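Local atomic coordinates of biuret hydrolase (Pseudomonas sp., PDB entry 6C62), a protein that hydrolyses 1-carboxybiuret to urea-1,3-dicarboxylate and ammonia, a step in the bacterial degradation of the herbicide atrazine. Residues V4-G9 against A67-A72. Residues are numbered along the deposited sequence; the frame is centred on the assembly and turned at random.
Sequences VEIIEG and AGLPYA
Leu69 presents one methyl, CD1, to two neighbouring isoleucines of the N-terminal helix 3-11. The branch methyl CG2 of Ile6 lies 4.1 Å from Leu69 CD1, the two side chains crossing at about a right angle; Ile7 brings its CG1 methylene to 4.2 Å from the same Leu69 CD1, from a direction roughly square to that of Ile6. The helix turns the CB of Ile6 toward the 67-72 segment, and with chi1 at -69° CG1 lies beside the backbone N and CG2 anti to it, which brings CG2 to Leu69. The Leu69 CB does not point at the helix, but with CG anti to N (chi1 -173°) the end of the side chain comes nearer. Branched aliphatic residues suit this place, since each offers methyls in more than one direction: Ile6 and Leu69 also share Pro164, while Ile7 touches Leu221 of helix 216-226.

The polar part of the contact is carried by water. One molecule donates to Ile7 O at 2.9 Å and to Ala67 O at 2.7 Å, joining two acceptors that could not bond to each other directly. Gly68 then turns the chain with a positive phi of 90°, a conformation glycine adopts easily, just ahead of strand 70-74, whose neighbour 113-118 pairs with Leu69 and Tyr71.

Between these two segments, then, the helix rests on non-directional apolar packing, while a single water satisfies two carbonyl oxygens.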
# COMPACT_ATOMS: atom_id res chain seq x y z
N VAL A 4 -24.89 -22.19 -23.13
CA VAL A 4 -24.44 -23.53 -23.53
C VAL A 4 -25.09 -23.95 -24.86
O VAL A 4 -24.42 -24.46 -25.74
CB VAL A 4 -24.73 -24.55 -22.41
CG1 VAL A 4 -24.54 -26.00 -22.91
CG2 VAL A 4 -23.79 -24.28 -21.24
N GLU A 5 -26.38 -23.72 -24.98
CA GLU A 5 -27.12 -24.05 -26.19
C GLU A 5 -26.70 -23.18 -27.37
O GLU A 5 -26.54 -23.68 -28.46
CB GLU A 5 -28.61 -23.86 -25.94
CG GLU A 5 -29.43 -24.50 -27.01
CD GLU A 5 -30.92 -24.65 -26.67
OE1 GLU A 5 -31.38 -24.29 -25.53
OE2 GLU A 5 -31.62 -25.12 -27.62
N ILE A 6 -26.48 -21.88 -27.14
CA ILE A 6 -25.94 -21.01 -28.20
C ILE A 6 -24.63 -21.54 -28.74
O ILE A 6 -24.42 -21.62 -29.96
CB ILE A 6 -25.73 -19.56 -27.73
CG1 ILE A 6 -27.07 -18.90 -27.47
CG2 ILE A 6 -25.01 -18.77 -28.80
CD1 ILE A 6 -27.07 -17.70 -26.54
N ILE A 7 -23.72 -21.84 -27.85
CA ILE A 7 -22.39 -22.33 -28.25
C ILE A 7 -22.49 -23.65 -29.03
O ILE A 7 -21.79 -23.87 -30.01
CB ILE A 7 -21.49 -22.50 -27.01
CG1 ILE A 7 -21.03 -21.12 -26.51
CG2 ILE A 7 -20.25 -23.38 -27.27
CD1 ILE A 7 -20.58 -21.16 -25.06
N GLU A 8 -23.38 -24.52 -28.55
CA GLU A 8 -23.61 -25.82 -29.17
C GLU A 8 -24.20 -25.68 -30.57
O GLU A 8 -23.83 -26.41 -31.46
CB GLU A 8 -24.54 -26.66 -28.24
CG GLU A 8 -25.39 -27.77 -28.89
CD GLU A 8 -24.55 -28.90 -29.48
OE1 GLU A 8 -23.32 -28.97 -29.12
OE2 GLU A 8 -25.15 -29.72 -30.27
N GLY A 9 -25.15 -24.75 -30.72
CA GLY A 9 -25.77 -24.45 -32.03
C GLY A 9 -24.75 -24.01 -33.09
O GLY A 9 -24.86 -24.39 -34.30
N ALA A 67 -16.92 -19.82 -28.93
CA ALA A 67 -17.04 -19.44 -30.35
C ALA A 67 -18.42 -18.99 -30.75
O ALA A 67 -19.38 -19.75 -30.70
CB ALA A 67 -16.59 -20.59 -31.27
N GLY A 68 -18.51 -17.73 -31.12
CA GLY A 68 -19.73 -17.12 -31.62
C GLY A 68 -20.63 -16.50 -30.57
O GLY A 68 -21.68 -15.95 -30.90
N LEU A 69 -20.25 -16.58 -29.29
CA LEU A 69 -21.12 -16.13 -28.17
C LEU A 69 -21.11 -14.60 -28.10
O LEU A 69 -20.08 -13.99 -27.96
CB LEU A 69 -20.64 -16.72 -26.85
CG LEU A 69 -21.58 -16.45 -25.66
CD1 LEU A 69 -22.78 -17.36 -25.70
CD2 LEU A 69 -20.91 -16.63 -24.35
N PRO A 70 -22.28 -13.97 -28.26
CA PRO A 70 -22.27 -12.51 -28.08
C PRO A 70 -22.10 -12.04 -26.64
O PRO A 70 -22.54 -12.71 -25.69
CB PRO A 70 -23.67 -12.11 -28.53
CG PRO A 70 -24.18 -13.26 -29.31
CD PRO A 70 -23.59 -14.46 -28.68
N TYR A 71 -21.45 -10.88 -26.49
CA TYR A 71 -21.22 -10.28 -25.16
C TYR A 71 -21.09 -8.77 -25.32
O TYR A 71 -20.96 -8.25 -26.46
CB TYR A 71 -20.02 -10.88 -24.44
CG TYR A 71 -18.69 -10.45 -24.95
CD1 TYR A 71 -18.20 -10.94 -26.17
CD2 TYR A 71 -17.89 -9.55 -24.24
CE1 TYR A 71 -16.97 -10.59 -26.61
CE2 TYR A 71 -16.62 -9.19 -24.70
CZ TYR A 71 -16.15 -9.71 -25.86
OH TYR A 71 -14.90 -9.32 -26.40
N ALA A 72 -21.28 -8.10 -24.21
CA ALA A 72 -21.04 -6.67 -24.14
C ALA A 72 -20.34 -6.32 -22.85
O ALA A 72 -20.32 -7.13 -21.89
CB ALA A 72 -22.32 -5.90 -24.30
O HOH W 1 -19.36 -22.46 -30.65